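Local coordinates for protein putative alpha-L-fucosidase (Bacteroides thetaiotaomicron, PDB 3EYP) that probably hydrolyses alpha-L-fucosides, as a family 29 glycoside hydrolase in which a TIM-barrel-type domain is joined to a beta-sandwich domain of F5/8 type C kind, at residues 367-372 / 432-437; 396-401 / 408-413; 326-331 / 451-456; 379-384 / 425-430. One frame throughout, in Å; residues are numbered along the deposited sequence.

Interaction 1 of 4, residues 367-372 / 432-437; sequences DIIFTL and AKQVRL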
# COMPACT_ATOMS: atom_id res chain seq x y z
N ASP A 367 0.39 9.32 -29.91
CA ASP A 367 1.74 8.81 -30.14
C ASP A 367 2.71 9.92 -29.85
O ASP A 367 2.58 11.01 -30.41
CB ASP A 367 1.92 8.39 -31.59
CG ASP A 367 1.29 7.02 -31.92
OD1 ASP A 367 1.06 6.17 -31.02
OD2 ASP A 367 1.04 6.78 -33.15
N ILE A 368 3.67 9.62 -28.98
CA ILE A 368 4.71 10.52 -28.51
C ILE A 368 6.10 9.95 -28.74
O ILE A 368 6.44 8.83 -28.34
CB ILE A 368 4.58 10.85 -27.01
CG1 ILE A 368 3.14 11.31 -26.62
CG2 ILE A 368 5.57 11.93 -26.67
CD1 ILE A 368 2.14 10.19 -26.32
N ILE A 369 6.91 10.76 -29.41
CA ILE A 369 8.25 10.32 -29.82
C ILE A 369 9.25 11.22 -29.16
O ILE A 369 9.15 12.45 -29.22
CB ILE A 369 8.41 10.32 -31.37
CG1 ILE A 369 7.49 9.28 -31.94
CG2 ILE A 369 9.90 10.04 -31.81
CD1 ILE A 369 7.51 9.16 -33.49
N PHE A 370 10.16 10.58 -28.46
CA PHE A 370 11.20 11.26 -27.75
C PHE A 370 12.46 11.00 -28.51
O PHE A 370 12.87 9.86 -28.66
CB PHE A 370 11.32 10.74 -26.30
CG PHE A 370 10.04 10.83 -25.51
CD1 PHE A 370 9.83 11.87 -24.65
CD2 PHE A 370 9.06 9.88 -25.66
CE1 PHE A 370 8.64 11.95 -23.92
CE2 PHE A 370 7.87 9.96 -24.94
CZ PHE A 370 7.68 10.98 -24.08
N THR A 371 13.04 12.08 -29.01
CA THR A 371 14.32 12.01 -29.75
C THR A 371 15.46 12.52 -28.87
O THR A 371 15.51 13.67 -28.43
CB THR A 371 14.25 12.77 -31.09
OG1 THR A 371 13.21 12.22 -31.91
CG2 THR A 371 15.57 12.64 -31.84
N LEU A 372 16.34 11.60 -28.57
CA LEU A 372 17.40 11.84 -27.62
C LEU A 372 18.66 12.31 -28.32
O LEU A 372 19.05 11.75 -29.33
CB LEU A 372 17.72 10.55 -26.85
CG LEU A 372 16.53 10.12 -25.99
CD1 LEU A 372 16.40 8.61 -25.95
CD2 LEU A 372 16.62 10.73 -24.60
N ALA A 432 18.87 3.02 -27.04
CA ALA A 432 17.88 3.77 -27.83
C ALA A 432 18.34 5.13 -28.18
O ALA A 432 18.93 5.82 -27.38
CB ALA A 432 16.50 3.86 -27.07
N LYS A 433 18.03 5.51 -29.41
CA LYS A 433 18.20 6.88 -29.85
C LYS A 433 16.88 7.61 -29.83
O LYS A 433 16.82 8.80 -29.61
CB LYS A 433 18.78 6.94 -31.26
CG LYS A 433 19.70 8.12 -31.47
CD LYS A 433 19.21 9.40 -30.78
CE LYS A 433 18.54 10.33 -31.77
NZ LYS A 433 19.49 11.37 -32.28
N GLN A 434 15.82 6.87 -30.05
CA GLN A 434 14.46 7.39 -29.89
C GLN A 434 13.55 6.39 -29.20
O GLN A 434 13.73 5.20 -29.32
CB GLN A 434 13.86 7.70 -31.26
CG GLN A 434 14.64 8.69 -32.09
CD GLN A 434 13.94 8.89 -33.40
OE1 GLN A 434 14.02 8.03 -34.27
NE2 GLN A 434 13.16 9.96 -33.51
N VAL A 435 12.60 6.95 -28.48
CA VAL A 435 11.60 6.18 -27.74
C VAL A 435 10.22 6.68 -28.09
O VAL A 435 9.94 7.89 -28.05
CB VAL A 435 11.76 6.34 -26.18
CG1 VAL A 435 10.59 5.59 -25.40
CG2 VAL A 435 13.14 5.90 -25.72
N ARG A 436 9.37 5.72 -28.40
CA ARG A 436 7.97 6.01 -28.68
C ARG A 436 6.99 5.48 -27.63
O ARG A 436 6.99 4.29 -27.29
CB ARG A 436 7.54 5.46 -30.06
CG ARG A 436 6.11 5.80 -30.38
CD ARG A 436 5.77 5.72 -31.85
NE ARG A 436 5.66 4.35 -32.34
CZ ARG A 436 5.01 4.04 -33.47
NH1 ARG A 436 4.94 2.79 -33.88
NH2 ARG A 436 4.40 4.98 -34.16
N LEU A 437 6.14 6.38 -27.17
CA LEU A 437 5.01 6.04 -26.28
C LEU A 437 3.73 6.09 -27.09
O LEU A 437 3.32 7.15 -27.59
CB LEU A 437 4.93 7.00 -25.11
CG LEU A 437 3.72 6.85 -24.20
CD1 LEU A 437 3.66 5.40 -23.57
CD2 LEU A 437 3.74 7.96 -23.15

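Interaction 2 of 4, residues 396-401 / 408-413; sequences WSVEYT and ITIPEA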
# COMPACT_ATOMS: atom_id res chain seq x y z
N TRP A 396 -1.64 0.63 -23.85
CA TRP A 396 -0.41 1.36 -24.15
C TRP A 396 0.79 0.47 -24.38
O TRP A 396 0.90 -0.68 -23.86
CB TRP A 396 -0.09 2.41 -23.07
CG TRP A 396 0.09 1.85 -21.67
CD1 TRP A 396 -0.89 1.52 -20.80
CD2 TRP A 396 1.31 1.60 -21.00
NE1 TRP A 396 -0.35 1.07 -19.62
CE2 TRP A 396 1.00 1.09 -19.74
CE3 TRP A 396 2.65 1.73 -21.36
CZ2 TRP A 396 1.99 0.72 -18.81
CZ3 TRP A 396 3.62 1.35 -20.45
CH2 TRP A 396 3.28 0.87 -19.19
N SER A 397 1.68 1.01 -25.20
CA SER A 397 2.94 0.32 -25.53
C SER A 397 4.08 1.31 -25.63
O SER A 397 3.88 2.49 -25.82
CB SER A 397 2.86 -0.43 -26.84
OG SER A 397 1.71 -1.21 -26.91
N VAL A 398 5.27 0.78 -25.47
CA VAL A 398 6.49 1.53 -25.64
C VAL A 398 7.44 0.78 -26.60
O VAL A 398 7.62 -0.43 -26.55
CB VAL A 398 7.17 1.89 -24.25
CG1 VAL A 398 8.43 2.77 -24.45
CG2 VAL A 398 6.17 2.58 -23.26
N GLU A 399 7.99 1.58 -27.51
CA GLU A 399 8.95 1.15 -28.51
C GLU A 399 10.17 2.05 -28.55
O GLU A 399 10.22 3.12 -27.96
CB GLU A 399 8.29 1.15 -29.89
CG GLU A 399 7.01 0.34 -29.90
CD GLU A 399 6.19 0.56 -31.16
OE1 GLU A 399 6.28 1.67 -31.75
OE2 GLU A 399 5.46 -0.38 -31.56
N TYR A 400 11.14 1.59 -29.28
CA TYR A 400 12.41 2.28 -29.39
C TYR A 400 13.05 2.01 -30.75
O TYR A 400 12.69 1.07 -31.48
CB TYR A 400 13.38 1.86 -28.25
CG TYR A 400 13.90 0.45 -28.40
CD1 TYR A 400 15.13 0.21 -28.97
CD2 TYR A 400 13.14 -0.64 -28.01
CE1 TYR A 400 15.60 -1.08 -29.13
CE2 TYR A 400 13.60 -1.93 -28.17
CZ TYR A 400 14.84 -2.14 -28.73
OH TYR A 400 15.33 -3.40 -28.93
N THR A 401 13.98 2.88 -31.08
CA THR A 401 14.82 2.67 -32.24
C THR A 401 16.20 3.22 -31.99
O THR A 401 16.41 3.99 -31.06
CB THR A 401 14.25 3.36 -33.49
OG1 THR A 401 14.93 2.85 -34.63
CG2 THR A 401 14.42 4.87 -33.42
N ILE A 408 11.27 -0.80 -32.75
CA ILE A 408 11.49 -2.11 -32.15
C ILE A 408 10.61 -2.18 -30.91
O ILE A 408 10.55 -1.24 -30.13
CB ILE A 408 12.98 -2.34 -31.76
CG1 ILE A 408 13.87 -2.25 -32.99
CG2 ILE A 408 13.20 -3.70 -31.11
CD1 ILE A 408 14.65 -0.93 -33.06
N THR A 409 9.89 -3.28 -30.78
CA THR A 409 8.97 -3.41 -29.67
C THR A 409 9.76 -3.81 -28.44
O THR A 409 10.86 -4.33 -28.53
CB THR A 409 7.84 -4.42 -29.89
OG1 THR A 409 8.35 -5.76 -29.74
CG2 THR A 409 7.16 -4.19 -31.23
N ILE A 410 9.19 -3.49 -27.29
CA ILE A 410 9.73 -3.91 -26.00
C ILE A 410 8.78 -4.96 -25.45
O ILE A 410 7.66 -4.65 -25.12
CB ILE A 410 9.85 -2.73 -25.01
CG1 ILE A 410 10.83 -1.66 -25.55
CG2 ILE A 410 10.38 -3.24 -23.67
CD1 ILE A 410 10.86 -0.36 -24.77
N PRO A 411 9.22 -6.22 -25.37
CA PRO A 411 8.31 -7.32 -25.08
C PRO A 411 7.48 -7.12 -23.86
O PRO A 411 6.34 -7.54 -23.84
CB PRO A 411 9.25 -8.49 -24.85
CG PRO A 411 10.42 -8.21 -25.75
CD PRO A 411 10.58 -6.70 -25.70
N GLU A 412 8.08 -6.49 -22.85
CA GLU A 412 7.45 -6.37 -21.52
C GLU A 412 6.53 -5.15 -21.44
O GLU A 412 5.79 -4.93 -20.47
CB GLU A 412 8.56 -6.31 -20.40
CG GLU A 412 9.64 -7.45 -20.38
CD GLU A 412 10.86 -7.14 -21.29
OE1 GLU A 412 10.69 -6.38 -22.24
OE2 GLU A 412 12.00 -7.67 -21.06
N ALA A 413 6.58 -4.34 -22.49
CA ALA A 413 5.83 -3.09 -22.55
C ALA A 413 5.02 -2.95 -23.81
O ALA A 413 4.99 -1.89 -24.42
CB ALA A 413 6.78 -1.86 -22.40
O HOH W 1 6.43 -2.60 -27.45

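Interaction 3 of 4, residues 326-331 / 451-456; sequences NLLRGA and FGVYKQ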
# COMPACT_ATOMS: atom_id res chain seq x y z
N ASN A 326 15.63 10.45 -15.07
CA ASN A 326 14.81 10.14 -16.24
C ASN A 326 15.68 10.37 -17.49
O ASN A 326 16.00 11.51 -17.83
CB ASN A 326 13.57 11.02 -16.27
CG ASN A 326 12.65 10.66 -17.37
OD1 ASN A 326 12.97 9.84 -18.25
ND2 ASN A 326 11.49 11.28 -17.36
N LEU A 327 16.05 9.27 -18.12
CA LEU A 327 16.96 9.28 -19.27
C LEU A 327 16.34 9.96 -20.48
O LEU A 327 17.02 10.26 -21.47
CB LEU A 327 17.40 7.87 -19.64
CG LEU A 327 18.24 7.23 -18.52
CD1 LEU A 327 18.69 5.83 -18.90
CD2 LEU A 327 19.45 8.15 -18.14
N LEU A 328 15.05 10.22 -20.39
CA LEU A 328 14.39 10.90 -21.50
C LEU A 328 14.61 12.40 -21.37
O LEU A 328 14.34 13.15 -22.31
CB LEU A 328 12.89 10.64 -21.56
CG LEU A 328 12.45 9.21 -21.83
CD1 LEU A 328 10.92 9.16 -21.87
CD2 LEU A 328 13.10 8.66 -23.11
N ARG A 329 15.07 12.87 -20.22
CA ARG A 329 15.12 14.31 -20.06
C ARG A 329 16.07 14.91 -21.08
O ARG A 329 17.11 14.38 -21.41
CB ARG A 329 15.38 14.74 -18.63
CG ARG A 329 13.99 14.99 -17.94
CD ARG A 329 14.11 15.14 -16.42
NE ARG A 329 14.99 16.25 -16.10
CZ ARG A 329 14.62 17.52 -16.03
NH1 ARG A 329 15.53 18.44 -15.74
NH2 ARG A 329 13.35 17.87 -16.23
N GLY A 330 15.65 16.01 -21.64
CA GLY A 330 16.49 16.69 -22.60
C GLY A 330 16.07 16.38 -24.00
O GLY A 330 16.52 17.04 -24.96
N ALA A 331 15.18 15.40 -24.11
CA ALA A 331 14.66 14.94 -25.42
C ALA A 331 13.94 16.03 -26.19
O ALA A 331 13.44 17.01 -25.62
CB ALA A 331 13.75 13.68 -25.29
N PHE A 451 6.27 10.36 -17.61
CA PHE A 451 6.80 9.24 -18.40
C PHE A 451 8.31 9.28 -18.38
O PHE A 451 8.90 10.32 -18.54
CB PHE A 451 6.27 9.22 -19.84
CG PHE A 451 6.78 8.03 -20.65
CD1 PHE A 451 6.38 6.74 -20.34
CD2 PHE A 451 7.63 8.22 -21.74
CE1 PHE A 451 6.84 5.70 -21.08
CE2 PHE A 451 8.10 7.18 -22.48
CZ PHE A 451 7.72 5.92 -22.18
N GLY A 452 8.93 8.14 -18.10
CA GLY A 452 10.36 8.05 -18.02
C GLY A 452 10.92 6.67 -18.30
O GLY A 452 10.23 5.67 -18.30
N VAL A 453 12.19 6.67 -18.66
CA VAL A 453 12.94 5.43 -18.72
C VAL A 453 14.18 5.62 -17.86
O VAL A 453 14.68 6.75 -17.61
CB VAL A 453 13.29 5.05 -20.13
CG1 VAL A 453 12.01 5.04 -21.01
CG2 VAL A 453 14.40 6.03 -20.69
N TYR A 454 14.66 4.50 -17.39
CA TYR A 454 15.64 4.53 -16.32
C TYR A 454 16.57 3.33 -16.38
O TYR A 454 16.35 2.32 -17.07
CB TYR A 454 14.92 4.56 -14.96
CG TYR A 454 13.74 5.54 -14.86
CD1 TYR A 454 13.94 6.82 -14.38
CD2 TYR A 454 12.46 5.17 -15.25
CE1 TYR A 454 12.90 7.76 -14.30
CE2 TYR A 454 11.39 6.09 -15.20
CZ TYR A 454 11.62 7.39 -14.71
OH TYR A 454 10.60 8.30 -14.61
N LYS A 455 17.64 3.47 -15.62
CA LYS A 455 18.58 2.39 -15.49
C LYS A 455 18.54 1.92 -14.02
O LYS A 455 18.73 2.71 -13.08
CB LYS A 455 19.98 2.84 -15.94
CG LYS A 455 21.06 1.80 -15.77
CD LYS A 455 20.87 0.54 -16.52
CE LYS A 455 21.64 -0.63 -15.84
NZ LYS A 455 20.85 -1.35 -14.69
N GLN A 456 18.25 0.64 -13.85
CA GLN A 456 18.04 0.08 -12.50
C GLN A 456 19.34 0.14 -11.73
O GLN A 456 20.40 -0.12 -12.28
CB GLN A 456 17.53 -1.36 -12.55
CG GLN A 456 16.13 -1.50 -13.01
CD GLN A 456 15.72 -2.91 -13.15
OE1 GLN A 456 15.74 -3.67 -12.16
NE2 GLN A 456 15.32 -3.31 -14.37

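Interaction 4 of 4, residues 379-384 / 425-430; sequences DCLMIE and VRLAPV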
# COMPACT_ATOMS: atom_id res chain seq x y z
N ASP A 379 16.66 -0.08 -18.84
CA ASP A 379 16.11 -1.38 -18.51
C ASP A 379 14.88 -1.32 -17.55
O ASP A 379 14.54 -2.27 -16.90
CB ASP A 379 17.21 -2.27 -17.90
CG ASP A 379 17.79 -1.73 -16.59
OD1 ASP A 379 17.33 -0.68 -16.07
OD2 ASP A 379 18.76 -2.36 -16.05
N CYS A 380 14.27 -0.15 -17.51
CA CYS A 380 13.11 0.12 -16.64
C CYS A 380 12.41 1.36 -17.18
O CYS A 380 13.05 2.23 -17.71
CB CYS A 380 13.60 0.39 -15.19
SG CYS A 380 12.27 0.55 -13.99
N LEU A 381 11.09 1.39 -17.07
CA LEU A 381 10.30 2.55 -17.39
C LEU A 381 9.08 2.63 -16.48
O LEU A 381 8.67 1.64 -15.83
CB LEU A 381 9.85 2.62 -18.86
CG LEU A 381 9.02 1.45 -19.41
CD1 LEU A 381 7.52 1.62 -19.06
CD2 LEU A 381 9.26 1.23 -20.91
N MET A 382 8.55 3.85 -16.42
CA MET A 382 7.45 4.21 -15.50
C MET A 382 6.55 5.27 -16.13
O MET A 382 6.99 6.17 -16.87
CB MET A 382 8.03 4.79 -14.21
CG MET A 382 6.99 5.20 -13.11
SD MET A 382 7.84 5.44 -11.46
CE MET A 382 8.54 7.03 -11.72
N ILE A 383 5.28 5.14 -15.82
CA ILE A 383 4.26 6.00 -16.34
C ILE A 383 3.22 6.23 -15.24
O ILE A 383 2.88 5.31 -14.50
CB ILE A 383 3.67 5.38 -17.66
CG1 ILE A 383 2.77 6.36 -18.40
CG2 ILE A 383 2.89 4.07 -17.42
CD1 ILE A 383 2.56 5.90 -19.83
N GLU A 384 2.78 7.48 -15.13
CA GLU A 384 1.84 7.95 -14.09
C GLU A 384 0.71 8.78 -14.66
O GLU A 384 0.91 9.76 -15.34
CB GLU A 384 2.57 8.79 -13.02
CG GLU A 384 3.70 8.05 -12.34
CD GLU A 384 4.55 8.93 -11.44
OE1 GLU A 384 4.42 10.17 -11.45
OE2 GLU A 384 5.38 8.38 -10.71
N VAL A 425 7.60 -0.85 -15.52
CA VAL A 425 7.95 -2.02 -16.32
C VAL A 425 9.46 -2.19 -16.27
O VAL A 425 10.22 -1.22 -16.33
CB VAL A 425 7.45 -1.90 -17.79
CG1 VAL A 425 8.16 -2.95 -18.68
CG2 VAL A 425 5.92 -2.08 -17.82
N ARG A 426 9.87 -3.42 -16.04
CA ARG A 426 11.27 -3.79 -16.11
C ARG A 426 11.46 -4.65 -17.36
O ARG A 426 10.58 -5.43 -17.76
CB ARG A 426 11.71 -4.57 -14.88
CG ARG A 426 11.70 -3.80 -13.58
CD ARG A 426 12.07 -4.69 -12.47
NE ARG A 426 10.92 -5.51 -12.16
CZ ARG A 426 10.90 -6.43 -11.22
NH1 ARG A 426 12.00 -6.62 -10.49
NH2 ARG A 426 9.78 -7.12 -11.00
N LEU A 427 12.63 -4.50 -17.95
CA LEU A 427 12.88 -4.99 -19.31
C LEU A 427 14.33 -5.26 -19.50
O LEU A 427 15.18 -4.61 -18.89
CB LEU A 427 12.43 -3.94 -20.34
CG LEU A 427 12.97 -2.50 -20.24
CD1 LEU A 427 13.75 -2.09 -21.53
CD2 LEU A 427 11.89 -1.49 -19.91
N ALA A 428 14.60 -6.26 -20.34
CA ALA A 428 15.97 -6.51 -20.79
C ALA A 428 16.52 -5.20 -21.38
O ALA A 428 15.83 -4.51 -22.15
CB ALA A 428 16.03 -7.69 -21.81
N PRO A 429 17.74 -4.83 -20.96
CA PRO A 429 18.35 -3.58 -21.30
C PRO A 429 18.32 -3.37 -22.79
O PRO A 429 18.53 -4.30 -23.56
CB PRO A 429 19.79 -3.74 -20.81
CG PRO A 429 19.76 -4.76 -19.78
CD PRO A 429 18.68 -5.71 -20.24
N VAL A 430 17.99 -2.15 -23.17
CA VAL A 430 18.05 -1.77 -24.59
C VAL A 430 18.76 -0.44 -24.75
O VAL A 430 18.75 0.39 -23.84
CB VAL A 430 16.65 -1.69 -25.26
CG1 VAL A 430 15.90 -3.00 -25.07
CG2 VAL A 430 15.83 -0.54 -24.72

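Interaction 1 of 4, residues 367-372 / 432-437
Strands 367-372 and 434-437 run antiparallel, 164° apart, with I368-L437 and F370-V435 as hydrogen-bonded pairs and I369-R436 and T371-Q434 as non-hydrogen-bonded pairs. The bonds from F370 N to V435 O (2.7 Å) and from L437 N to I368 O (2.7 Å) are short and nearly straight, each donor lying in the carbonyl plane. Q434 leans along T371 on the partly exposed face. Its CB sits 3.5 Å from F370 O; CG, anti to the carbonyl carbon (chi1 -58°), comes beside T371 OG1; beyond it the chain is extended, so that CD brings NE2 up to the threonine hydroxyl. There NE2 donates to T371 OG1 at 2.8 Å, close to the amide plane, while I369 CG2 lies 3.7 Å from the same NE2. Further along this face R436 CD packs on I369 CG1. Toward D367, which R438 holds, the R436 guanidinium makes just a long, out-of-plane charge contact; E399 is its stronger partner, with W407 in cation-pi contact. On the buried face F370 turns its ring edge to V435 O, CD2 3.2 Å away, and L437 CD2 meets I368 CD1. K433 and Q434 both face T401, a classic beta bulge where the chain turns a corner. Such pairing of neighbouring inner strands, one face mixed and partly exposed, the other apolar and buried, is that of an F5/8 type C beta-sandwich.

Interaction 2 of 4, residues 396-401 / 408-413
The backbones of 396-401 and 408-413 are antiparallel over a short span and then part. Y400 and I408 form a hydrogen-bonded pair, I408 N donating to Y400 O at 2.7 Å almost along the C=O axis and Y400 N returning a bond to I408 O; E399 and T409 are the adjoining non-hydrogen-bonded pair. Past T409 a water spans the gap, donating a hydrogen bond to V398 O at 2.6 Å and accepting from I410 N at 2.9 Å. The chain then curls, A413 N bonding back to I410 O, so that A413 O receives V398 N at 2.9 Å. Y400 and I408 carry most of the side-chain contact. The tyrosine CG occupies the crowded position between backbone N and carbonyl carbon (chi1 71°), which brings the ring across the neighbouring segment. I408 CB lies over one ring face, 3.8 Å from the centroid, in a CH-pi contact displaced toward the rim, and I408 CG2 reaches the phenol end, 3.3 Å from Y400 CZ. I410 CG1 approaches the ring edge, 3.5 Å from Y400 CD2. V398 rests CG1 on I410 CD1 and CB on A413 CB, lying side by side with the isoleucine. This hairpin forms one margin of its sheet: strand 408-409 is outermost within the chain, and strand 393-401 has strand 434-442 as its other neighbour. V398 packs on L381 of the facing sheet and Y400 on V430 and A432.

Interaction 3 of 4, residues 326-331 / 451-456
N326 is the tight centre of this contact, its amide pressed against strand 451-454. With CG anti to the backbone N (chi1 -175°), the carboxamide lies directly on G452, OD1 3.2 Å from G452 CA. OD1 accepts twice, from L328 N at 3.0 Å and, over a longer reach, from V453 N at 3.3 Å; both donors stand well above the carbonyl plane. ND2 donates to F451 O at 3.0 Å, so both ends of the amide are held and its rotation is fixed. The bond from L328 N makes an Asx turn, within a type I beta turn from N326 to R329, in the loop that leads from helix 306-323 into strand 332-335, the first strand of the beta-sandwich. L327 N adds a straighter bond to V453 O at 2.9 Å, in the carbonyl plane. Inward, L328 CD1 abuts the F451 ring obliquely, 3.4 Å from F451 CD2, while L328 CD2 and L327 CB both meet V453 CG2. V435 and L349 also touch L328, and F323 meets Y454 edge-to-face. The outer parts are looser. L327 CD1 merely skirts the start of K455, 4.4 Å from K455 CB, and the end of the lysine then leads away. R329 and G330 are exposed, in a type II turn that carries the chain away from the strand.

Interaction 4 of 4, residues 379-384 / 425-430
L381 and V425 form a hydrogen-bonded antiparallel pair, V425 N to L381 O at 2.7 Å and L381 N to V425 O at 2.8 Å, each donor in the carbonyl plane. C380 and R426 are the next, non-hydrogen-bonded pair, where C380 CA also directs its hydrogen at V425 O. A third bond, L427 N to D379 O at 3.1 Å, is less regular: the donor stands 56° out of the carbonyl plane, beside the corners at D379 and A428. D379 and C380 both face Y454 in a classic beta bulge. Apolar packing gathers on the buried L381 face. L381 CG occupies the crowded position between backbone N and carbonyl carbon (chi1 58°), which lets CD1 lie on V425 CB at 3.7 Å while CD2 meets L427 CD2 at 3.9 Å. The two leucines cross at about a right angle, whereas L381 and V425 lie side by side. L427 takes the same crowded first torsion (chi1 54°), and its CD2 reaches back to C380 N, 3.6 Å away. At the corner, D379 CB touches P429 CG at 4.0 Å. The charged groups find partners elsewhere: the D379 carboxylate holds K455 and the backbone N of Q456, and R426 pairs with D280 and lies against W279. Strand 380-385 thus runs between strands 447-454 and 423-432, with L381 turned to V398 of the opposing sheet and R426 reaching helix 275-283, which belongs to the TIM-barrel-like part of the chain.

Interactions 1 and 2 share one sheet of the sandwich, where strands 434-442 and 393-401 adjoin; interactions 3 and 4 share the other, through strands 447-454 and 380-385. A salt bridge joins the members of each pair. Interactions 1 and 4 pair antiparallel strands, each with a bulge and a corner at one end; 2 is an edge hairpin whose gap is bridged by a water; 3 fastens a turn-rich loop to strand 447-454 through an asparagine amide, one backbone bond and leucine packing. Interactions 2, 3 and 4 are largely buried, whereas 1 has a partly exposed polar face. The sheets meet in the interior, where F370 packs on F451, L437 on I383, and V398 on F451.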